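PDB 4UOP: lipoteichoic acid primase, which belongs to the sulfatase-like family of metal-dependent enzymes and is represented here by its extracellular catalytic domain, which holds a magnesium ion. Local coordinates for residues Glu92-Val103 against Asn328-Ile339; Ser381-Tyr389 against Gly398-Thr406. All blocks are in the same frame, centred on the assembly; numbering follows the deposited sequence.

Contact 1: residues Glu92-Val103 against Asn328-Ile339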
loop_
_atom_site.group_PDB
_atom_site.type_symbol
_atom_site.label_atom_id
_atom_site.label_comp_id
_atom_site.label_asym_id
_atom_site.label_seq_id
_atom_site.Cartn_x
_atom_site.Cartn_y
_atom_site.Cartn_z
ATOM N N GLU B 92 -19.071 -33.321 -0.486
ATOM C CA GLU B 92 -19.208 -33.525 -1.931
ATOM C C GLU B 92 -18.242 -32.699 -2.783
ATOM O O GLU B 92 -18.423 -32.610 -3.992
ATOM C CB GLU B 92 -20.654 -33.258 -2.362
ATOM C CG GLU B 92 -21.156 -31.853 -2.100
ATOM C CD GLU B 92 -22.579 -31.631 -2.604
ATOM O OE1 GLU B 92 -22.805 -31.611 -3.832
ATOM O OE2 GLU B 92 -23.482 -31.451 -1.767
ATOM N N THR B 93 -17.216 -32.119 -2.170
ATOM C CA THR B 93 -16.228 -31.337 -2.919
ATOM C C THR B 93 -14.813 -31.688 -2.499
ATOM O O THR B 93 -14.590 -32.386 -1.507
ATOM C CB THR B 93 -16.404 -29.824 -2.651
ATOM O OG1 THR B 93 -16.230 -29.570 -1.256
ATOM C CG2 THR B 93 -17.755 -29.361 -3.082
ATOM N N MET B 94 -13.854 -31.200 -3.266
ATOM C CA MET B 94 -12.495 -31.087 -2.784
ATOM C C MET B 94 -12.398 -29.697 -2.133
ATOM O O MET B 94 -12.770 -28.685 -2.745
ATOM C CB MET B 94 -11.500 -31.229 -3.921
ATOM C CG MET B 94 -11.423 -32.646 -4.489
ATOM S SD MET B 94 -10.333 -32.676 -5.915
ATOM C CE MET B 94 -10.414 -34.409 -6.382
ATOM N N TYR B 95 -11.935 -29.657 -0.901
ATOM C CA TYR B 95 -11.864 -28.400 -0.169
ATOM C C TYR B 95 -10.553 -28.327 0.583
ATOM O O TYR B 95 -9.876 -29.344 0.778
ATOM C CB TYR B 95 -13.068 -28.260 0.772
ATOM C CG TYR B 95 -13.059 -29.228 1.925
ATOM C CD1 TYR B 95 -13.556 -30.518 1.784
ATOM C CD2 TYR B 95 -12.495 -28.865 3.146
ATOM C CE1 TYR B 95 -13.523 -31.415 2.847
ATOM C CE2 TYR B 95 -12.448 -29.744 4.204
ATOM C CZ TYR B 95 -12.968 -31.014 4.056
ATOM O OH TYR B 95 -12.905 -31.860 5.128
ATOM N N SER B 96 -10.186 -27.116 0.985
ATOM C CA SER B 96 -8.924 -26.890 1.663
ATOM C C SER B 96 -9.079 -26.153 2.966
ATOM O O SER B 96 -9.814 -25.175 3.049
ATOM C CB SER B 96 -7.991 -26.079 0.788
ATOM O OG SER B 96 -6.808 -25.771 1.487
ATOM N N ASN B 97 -8.359 -26.624 3.977
ATOM C CA ASN B 97 -8.227 -25.928 5.262
ATOM C C ASN B 97 -6.925 -25.154 5.373
ATOM O O ASN B 97 -6.606 -24.635 6.438
ATOM C CB ASN B 97 -8.330 -26.929 6.417
ATOM C CG ASN B 97 -9.684 -27.574 6.495
ATOM O OD1 ASN B 97 -10.699 -26.939 6.205
ATOM N ND2 ASN B 97 -9.712 -28.846 6.862
ATOM N N GLN B 98 -6.170 -25.096 4.276
ATOM C CA GLN B 98 -4.922 -24.338 4.214
ATOM C C GLN B 98 -4.807 -23.656 2.862
ATOM O O GLN B 98 -3.892 -23.908 2.066
ATOM C CB GLN B 98 -3.715 -25.243 4.444
ATOM C CG GLN B 98 -3.621 -25.844 5.823
ATOM C CD GLN B 98 -2.333 -26.629 6.025
ATOM O OE1 GLN B 98 -1.814 -27.252 5.099
ATOM N NE2 GLN B 98 -1.834 -26.628 7.251
ATOM N N PHE B 99 -5.785 -22.818 2.571
ATOM C CA PHE B 99 -5.792 -22.061 1.344
ATOM C C PHE B 99 -5.708 -20.605 1.734
ATOM O O PHE B 99 -6.442 -20.161 2.625
ATOM C CB PHE B 99 -7.055 -22.360 0.547
ATOM C CG PHE B 99 -6.983 -21.915 -0.874
ATOM C CD1 PHE B 99 -6.452 -22.758 -1.845
ATOM C CD2 PHE B 99 -7.420 -20.661 -1.250
ATOM C CE1 PHE B 99 -6.356 -22.344 -3.158
ATOM C CE2 PHE B 99 -7.345 -20.250 -2.580
ATOM C CZ PHE B 99 -6.796 -21.093 -3.528
ATOM N N PHE B 100 -4.805 -19.860 1.100
ATOM C CA PHE B 100 -4.462 -18.522 1.584
ATOM C C PHE B 100 -4.783 -17.387 0.630
ATOM O O PHE B 100 -4.701 -17.535 -0.583
ATOM C CB PHE B 100 -2.977 -18.450 1.906
ATOM C CG PHE B 100 -2.545 -19.397 2.971
ATOM C CD1 PHE B 100 -2.699 -19.068 4.315
ATOM C CD2 PHE B 100 -1.995 -20.637 2.645
ATOM C CE1 PHE B 100 -2.276 -19.940 5.304
ATOM C CE2 PHE B 100 -1.580 -21.508 3.638
ATOM C CZ PHE B 100 -1.727 -21.166 4.961
ATOM N N GLN B 101 -5.181 -16.253 1.202
ATOM C CA GLN B 101 -5.326 -15.022 0.448
ATOM C C GLN B 101 -3.957 -14.570 -0.079
ATOM O O GLN B 101 -2.945 -14.773 0.579
ATOM C CB GLN B 101 -5.902 -13.913 1.346
ATOM C CG GLN B 101 -5.052 -13.556 2.547
ATOM C CD GLN B 101 -5.613 -12.402 3.359
ATOM O OE1 GLN B 101 -6.683 -12.514 3.943
ATOM N NE2 GLN B 101 -4.883 -11.294 3.412
ATOM N N THR B 102 -3.948 -13.969 -1.258
ATOM C CA THR B 102 -2.764 -13.355 -1.817
ATOM C C THR B 102 -3.170 -11.966 -2.297
ATOM O O THR B 102 -3.455 -11.768 -3.486
ATOM C CB THR B 102 -2.159 -14.185 -2.981
ATOM O OG1 THR B 102 -3.117 -14.393 -4.029
ATOM C CG2 THR B 102 -1.673 -15.530 -2.478
ATOM N N VAL B 103 -3.239 -11.028 -1.360
ATOM C CA VAL B 103 -3.728 -9.687 -1.656
ATOM C C VAL B 103 -2.747 -8.653 -1.158
ATOM O O VAL B 103 -1.801 -8.981 -0.451
ATOM C CB VAL B 103 -5.146 -9.429 -1.079
ATOM C CG1 VAL B 103 -6.146 -10.426 -1.642
ATOM C CG2 VAL B 103 -5.163 -9.477 0.434
ATOM N N ASN B 328 -13.443 -38.503 -5.663
ATOM C CA ASN B 328 -12.448 -38.385 -4.614
ATOM C C ASN B 328 -12.640 -37.112 -3.770
ATOM O O ASN B 328 -11.710 -36.334 -3.621
ATOM C CB ASN B 328 -11.084 -38.360 -5.319
ATOM C CG ASN B 328 -9.917 -38.427 -4.366
ATOM O OD1 ASN B 328 -10.029 -38.953 -3.260
ATOM N ND2 ASN B 328 -8.777 -37.895 -4.797
ATOM N N PRO B 329 -13.850 -36.896 -3.210
ATOM C CA PRO B 329 -14.060 -35.674 -2.425
ATOM C C PRO B 329 -13.303 -35.704 -1.112
ATOM O O PRO B 329 -13.026 -36.779 -0.582
ATOM C CB PRO B 329 -15.567 -35.692 -2.153
ATOM C CG PRO B 329 -15.913 -37.150 -2.151
ATOM C CD PRO B 329 -15.054 -37.739 -3.229
ATOM N N GLY B 330 -12.997 -34.529 -0.578
ATOM C CA GLY B 330 -12.330 -34.429 0.711
ATOM C C GLY B 330 -11.286 -33.342 0.746
ATOM O O GLY B 330 -11.245 -32.480 -0.132
ATOM N N GLU B 331 -10.464 -33.384 1.790
ATOM C CA GLU B 331 -9.531 -32.313 2.101
ATOM C C GLU B 331 -8.304 -32.376 1.200
ATOM O O GLU B 331 -7.636 -33.403 1.116
ATOM C CB GLU B 331 -9.118 -32.405 3.570
ATOM C CG GLU B 331 -8.269 -31.252 4.060
ATOM C CD GLU B 331 -7.911 -31.350 5.533
ATOM O OE1 GLU B 331 -8.491 -32.194 6.258
ATOM O OE2 GLU B 331 -7.055 -30.556 5.981
ATOM N N ILE B 332 -8.026 -31.280 0.506
ATOM C CA ILE B 332 -6.801 -31.151 -0.277
ATOM C C ILE B 332 -5.659 -30.874 0.703
ATOM O O ILE B 332 -5.714 -29.912 1.473
ATOM C CB ILE B 332 -6.893 -29.990 -1.298
ATOM C CG1 ILE B 332 -8.088 -30.170 -2.237
ATOM C CG2 ILE B 332 -5.609 -29.901 -2.113
ATOM C CD1 ILE B 332 -8.514 -28.898 -2.937
ATOM N N LYS B 333 -4.611 -31.692 0.661
ATOM C CA LYS B 333 -3.498 -31.547 1.602
ATOM C C LYS B 333 -2.499 -30.474 1.182
ATOM O O LYS B 333 -1.905 -29.829 2.018
ATOM C CB LYS B 333 -2.772 -32.886 1.783
ATOM C CG LYS B 333 -3.671 -34.024 2.247
ATOM C CD LYS B 333 -4.499 -33.689 3.477
ATOM C CE LYS B 333 -3.649 -33.211 4.645
ATOM N NZ LYS B 333 -4.445 -33.170 5.910
ATOM N N ASN B 334 -2.318 -30.296 -0.108
ATOM C CA ASN B 334 -1.358 -29.347 -0.636
ATOM C C ASN B 334 -1.899 -27.924 -0.448
ATOM O O ASN B 334 -3.073 -27.664 -0.741
ATOM C CB ASN B 334 -1.131 -29.698 -2.102
ATOM C CG ASN B 334 -0.006 -28.914 -2.762
ATOM O OD1 ASN B 334 1.039 -28.634 -2.176
ATOM N ND2 ASN B 334 -0.217 -28.589 -4.020
ATOM N N VAL B 335 -1.056 -27.010 0.015
ATOM C CA VAL B 335 -1.492 -25.628 0.189
ATOM C C VAL B 335 -1.645 -24.910 -1.129
ATOM O O VAL B 335 -1.055 -25.285 -2.144
ATOM C CB VAL B 335 -0.576 -24.775 1.096
ATOM C CG1 VAL B 335 -0.508 -25.382 2.470
ATOM C CG2 VAL B 335 0.812 -24.590 0.483
ATOM N N GLY B 336 -2.438 -23.848 -1.094
ATOM C CA GLY B 336 -2.647 -23.022 -2.249
ATOM C C GLY B 336 -3.002 -21.614 -1.852
ATOM O O GLY B 336 -3.323 -21.340 -0.690
ATOM N N GLY B 337 -2.925 -20.726 -2.832
ATOM C CA GLY B 337 -3.378 -19.351 -2.699
ATOM C C GLY B 337 -4.170 -18.943 -3.914
ATOM O O GLY B 337 -4.311 -19.717 -4.876
ATOM N N GLU B 338 -4.718 -17.732 -3.881
ATOM C CA GLU B 338 -5.574 -17.286 -4.971
ATOM C C GLU B 338 -4.859 -17.346 -6.339
ATOM O O GLU B 338 -5.484 -17.662 -7.328
ATOM C CB GLU B 338 -6.145 -15.906 -4.689
ATOM C CG GLU B 338 -7.317 -15.997 -3.714
ATOM C CD GLU B 338 -7.572 -14.744 -2.901
ATOM O OE1 GLU B 338 -6.622 -13.983 -2.586
ATOM O OE2 GLU B 338 -8.747 -14.556 -2.533
ATOM N N ILE B 339 -3.569 -17.074 -6.369
ATOM C CA ILE B 339 -2.817 -17.197 -7.630
ATOM C C ILE B 339 -2.813 -18.601 -8.237
ATOM O O ILE B 339 -2.476 -18.759 -9.420
ATOM C CB ILE B 339 -1.353 -16.741 -7.492
ATOM C CG1 ILE B 339 -0.637 -17.523 -6.387
ATOM C CG2 ILE B 339 -1.287 -15.244 -7.270
ATOM C CD1 ILE B 339 0.866 -17.431 -6.484
HETATM O O HOH W 1 -5.139 -27.421 0.818
HETATM O O HOH W 2 -4.936 -25.472 -0.321
#

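Contact 2: residues Ser381-Tyr389 against Gly398-Thr406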
loop_
_atom_site.group_PDB
_atom_site.type_symbol
_atom_site.label_atom_id
_atom_site.label_comp_id
_atom_site.label_asym_id
_atom_site.label_seq_id
_atom_site.Cartn_x
_atom_site.Cartn_y
_atom_site.Cartn_z
ATOM N N SER B 381 8.390 -13.380 2.747
ATOM C CA SER B 381 7.505 -14.124 3.613
ATOM C C SER B 381 6.730 -15.147 2.799
ATOM O O SER B 381 6.339 -14.861 1.667
ATOM C CB SER B 381 6.488 -13.190 4.268
ATOM O OG SER B 381 7.096 -12.235 5.092
ATOM N N TYR B 382 6.470 -16.319 3.383
ATOM C CA TYR B 382 5.674 -17.348 2.705
ATOM C C TYR B 382 5.048 -18.358 3.665
ATOM O O TYR B 382 5.529 -18.551 4.796
ATOM C CB TYR B 382 6.516 -18.081 1.653
ATOM C CG TYR B 382 7.679 -18.826 2.231
ATOM C CD1 TYR B 382 7.526 -20.107 2.717
ATOM C CD2 TYR B 382 8.946 -18.241 2.306
ATOM C CE1 TYR B 382 8.588 -20.800 3.263
ATOM C CE2 TYR B 382 10.017 -18.928 2.857
ATOM C CZ TYR B 382 9.832 -20.210 3.323
ATOM O OH TYR B 382 10.870 -20.915 3.877
ATOM N N PHE B 383 3.993 -19.012 3.189
ATOM C CA PHE B 383 3.319 -20.096 3.906
ATOM C C PHE B 383 3.526 -21.427 3.193
ATOM O O PHE B 383 3.344 -21.495 1.989
ATOM C CB PHE B 383 1.810 -19.875 3.951
ATOM C CG PHE B 383 1.382 -18.566 4.538
ATOM C CD1 PHE B 383 1.847 -18.150 5.764
ATOM C CD2 PHE B 383 0.441 -17.784 3.885
ATOM C CE1 PHE B 383 1.413 -16.949 6.318
ATOM C CE2 PHE B 383 -0.002 -16.592 4.428
ATOM C CZ PHE B 383 0.490 -16.167 5.646
ATOM N N THR B 384 3.881 -22.483 3.932
ATOM C CA THR B 384 3.912 -23.842 3.377
ATOM C C THR B 384 2.785 -24.666 3.986
ATOM O O THR B 384 1.942 -24.119 4.699
ATOM C CB THR B 384 5.268 -24.546 3.605
ATOM O OG1 THR B 384 5.337 -25.053 4.939
ATOM C CG2 THR B 384 6.419 -23.610 3.338
ATOM N N ASN B 385 2.770 -25.973 3.739
ATOM C CA ASN B 385 1.809 -26.839 4.423
ATOM C C ASN B 385 2.120 -27.156 5.895
ATOM O O ASN B 385 1.278 -27.727 6.588
ATOM C CB ASN B 385 1.583 -28.153 3.661
ATOM C CG ASN B 385 2.844 -28.991 3.522
ATOM O OD1 ASN B 385 3.700 -29.002 4.389
ATOM N ND2 ASN B 385 2.955 -29.698 2.412
ATOM N N SER B 386 3.293 -26.766 6.378
ATOM C CA SER B 386 3.645 -27.035 7.764
ATOM C C SER B 386 4.242 -25.869 8.534
ATOM O O SER B 386 4.353 -25.953 9.755
ATOM C CB SER B 386 4.612 -28.218 7.809
ATOM O OG SER B 386 5.850 -27.838 7.243
ATOM N N TYR B 387 4.642 -24.790 7.861
ATOM C CA TYR B 387 5.219 -23.647 8.572
ATOM C C TYR B 387 5.126 -22.353 7.773
ATOM O O TYR B 387 4.895 -22.383 6.564
ATOM C CB TYR B 387 6.673 -23.923 8.953
ATOM C CG TYR B 387 7.652 -23.841 7.799
ATOM C CD1 TYR B 387 7.941 -24.950 7.031
ATOM C CD2 TYR B 387 8.271 -22.643 7.482
ATOM C CE1 TYR B 387 8.817 -24.873 5.958
ATOM C CE2 TYR B 387 9.152 -22.556 6.414
ATOM C CZ TYR B 387 9.417 -23.675 5.664
ATOM O OH TYR B 387 10.299 -23.600 4.609
ATOM N N MET B 388 5.271 -21.229 8.468
ATOM C CA MET B 388 5.390 -19.923 7.839
ATOM C C MET B 388 6.761 -19.334 8.127
ATOM O O MET B 388 7.335 -19.575 9.190
ATOM C CB MET B 388 4.288 -18.960 8.308
ATOM C CG MET B 388 4.309 -18.473 9.739
ATOM S SD MET B 388 3.383 -16.911 9.900
ATOM C CE MET B 388 4.543 -15.738 9.255
ATOM N N TYR B 389 7.304 -18.615 7.156
ATOM C CA TYR B 389 8.537 -17.882 7.347
ATOM C C TYR B 389 8.298 -16.394 7.138
ATOM O O TYR B 389 7.576 -15.998 6.230
ATOM C CB TYR B 389 9.644 -18.360 6.400
ATOM C CG TYR B 389 10.838 -17.473 6.542
ATOM C CD1 TYR B 389 11.668 -17.584 7.641
ATOM C CD2 TYR B 389 11.088 -16.460 5.625
ATOM C CE1 TYR B 389 12.751 -16.743 7.810
ATOM C CE2 TYR B 389 12.173 -15.607 5.783
ATOM C CZ TYR B 389 12.999 -15.756 6.881
ATOM O OH TYR B 389 14.068 -14.906 7.069
ATOM N N GLY B 398 15.147 -13.437 10.706
ATOM C CA GLY B 398 13.728 -13.771 10.599
ATOM C C GLY B 398 13.379 -14.987 11.435
ATOM O O GLY B 398 14.179 -15.434 12.263
ATOM N N ALA B 399 12.185 -15.534 11.214
ATOM C CA ALA B 399 11.688 -16.636 12.015
ATOM C C ALA B 399 10.760 -17.533 11.207
ATOM O O ALA B 399 9.886 -17.039 10.496
ATOM C CB ALA B 399 10.953 -16.100 13.243
ATOM N N ALA B 400 10.995 -18.835 11.297
ATOM C CA ALA B 400 10.106 -19.841 10.761
ATOM C C ALA B 400 9.351 -20.434 11.930
ATOM O O ALA B 400 9.949 -20.804 12.956
ATOM C CB ALA B 400 10.877 -20.916 10.031
ATOM N N THR B 401 8.034 -20.489 11.790
ATOM C CA THR B 401 7.169 -20.986 12.838
ATOM C C THR B 401 6.326 -22.106 12.277
ATOM O O THR B 401 5.575 -21.900 11.318
ATOM C CB THR B 401 6.264 -19.858 13.366
ATOM O OG1 THR B 401 7.076 -18.766 13.814
ATOM C CG2 THR B 401 5.410 -20.338 14.528
ATOM N N ASN B 402 6.490 -23.297 12.845
ATOM C CA ASN B 402 5.644 -24.429 12.517
ATOM C C ASN B 402 4.206 -24.144 12.912
ATOM O O ASN B 402 3.951 -23.398 13.840
ATOM C CB ASN B 402 6.103 -25.686 13.253
ATOM C CG ASN B 402 7.457 -26.179 12.787
ATOM O OD1 ASN B 402 7.712 -26.274 11.596
ATOM N ND2 ASN B 402 8.337 -26.484 13.733
ATOM N N TYR B 403 3.274 -24.789 12.231
ATOM C CA TYR B 403 1.861 -24.559 12.509
ATOM C C TYR B 403 1.367 -25.126 13.836
ATOM O O TYR B 403 0.276 -24.772 14.282
ATOM C CB TYR B 403 1.000 -25.050 11.352
ATOM C CG TYR B 403 1.194 -24.274 10.073
ATOM C CD1 TYR B 403 1.608 -22.938 10.072
ATOM C CD2 TYR B 403 0.920 -24.864 8.857
ATOM C CE1 TYR B 403 1.769 -22.236 8.887
ATOM C CE2 TYR B 403 1.072 -24.174 7.670
ATOM C CZ TYR B 403 1.493 -22.865 7.685
ATOM O OH TYR B 403 1.634 -22.204 6.487
ATOM N N ASP B 404 2.158 -25.989 14.479
ATOM C CA ASP B 404 1.895 -26.349 15.876
ATOM C C ASP B 404 2.415 -25.322 16.888
ATOM O O ASP B 404 2.264 -25.515 18.102
ATOM C CB ASP B 404 2.438 -27.758 16.204
ATOM C CG ASP B 404 3.982 -27.860 16.130
ATOM O OD1 ASP B 404 4.668 -26.839 15.906
ATOM O OD2 ASP B 404 4.499 -28.988 16.311
ATOM N N GLY B 405 3.015 -24.231 16.407
ATOM C CA GLY B 405 3.495 -23.152 17.261
ATOM C C GLY B 405 4.980 -23.185 17.597
ATOM O O GLY B 405 5.529 -22.200 18.112
ATOM N N THR B 406 5.641 -24.299 17.305
ATOM C CA THR B 406 7.061 -24.442 17.632
ATOM C C THR B 406 7.931 -23.734 16.608
ATOM O O THR B 406 7.537 -23.533 15.451
ATOM C CB THR B 406 7.482 -25.917 17.720
ATOM O OG1 THR B 406 7.298 -26.562 16.454
ATOM C CG2 THR B 406 6.668 -26.638 18.780
HETATM O O HOH W 3 7.787 -28.099 9.401
HETATM O O HOH W 4 3.882 -27.927 12.147
#

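Contact 1: residues Glu92-Val103 against Asn328-Ile339
The Phe99 ring lies flat over the Gly336-Gly337 backbone, with Gly337 CA 4.2 Å from its centroid in a CH-pi contact close to the ring normal. CG of Phe99 stands anti to the backbone N (chi1 -165°), which turns the ring over the partner strand, where the lack of a side chain at Gly336 lets it lie. On the opposite face of the sheet the Tyr95 ring covers Glu331 CA. The backbones between the two rings pair in two short parallel stretches, one at Met94-Tyr95 and one at Phe99-Phe100. Ile332 N gives a nearly straight bond to Tyr95 O (2.7 Å), and Phe100 N bonds to Gly336 O (2.8 Å). Between the pairings the register slips by one residue. There a water donates to both Gln98 O and Asn334 O, while Ser96 OG accepts from Gln98 N in an ST turn. Past the second pairing, Glu338 OE1 receives Thr102 N at 3.0 Å on its anti side, tilted out of the carboxylate plane. The Glu338 side chain also packs on helix 107-117. Strand 94-100 thus runs between these short parallel partners and the antiparallel strand 319-322, joining them to the large mixed sheet of the sulfatase-like fold.

Contact 2: residues Ser381-Tyr389 against Gly398-Thr406
Strands 387-389 and 399-402 run antiparallel, their axes 4.6 Å apart at closest approach, and form a beta hairpin within a five-stranded meander. Met388 and Thr401 make the hydrogen-bonded pair, with Met388 N giving to Thr401 O at 2.9 Å and Thr401 N to Met388 O at 2.8 Å. On the face that carries Tyr387 and Tyr389, the methyl of Ala400 touches both rings, reaching Tyr387 CD2 at 4.0 Å. Both tyrosines also pack on Val414 of helix 412-433. Tyr403, just past the strand, buries more surface in the contact than any other residue. Its CG is anti to the carbonyl carbon (chi1 -66°), and the ring is laid across the peptide between Ser386 and Tyr387, with Tyr387 N 3.6 Å above the ring plane and over its centre. Backbone bonding continues to this residue, as Tyr403 N gives to Ser386 O from above the carbonyl plane. The turn before Tyr387 is organised by Thr384 OG1, which accepts from the N atoms of both Ser386 and Tyr387 and so holds the peptides under the ring. At the far end of that ring Tyr403 OH donates to Thr384 O at 2.6 Å, and Tyr403 OH also lies 3.4 Å from Phe383 CB.

The two contacts come in series along the chain, contact 1 closing before contact 2 opens, and their centres lie about 17 Å apart. Contact 1 is buried in the large mixed sheet, and its Val103 end comes within about 8 Å (side chain to ion) of the magnesium ion held by Glu66, Thr108, Asp284 and His285; contact 2 belongs to the separate five-stranded antiparallel sheet, farther from the centre of the chain. They nevertheless meet directly: the Phe100 ring stacks with that of Phe383, and Val335 CG1 packs 3.4 Å from Asn385 CA. Strand 371-373, next to 381-383 in the smaller sheet, also touches Phe100 and Thr102. The antiparallel sheet is thereby seated against one end of strand 94-100, uniting the two sheets in one compact catalytic domain.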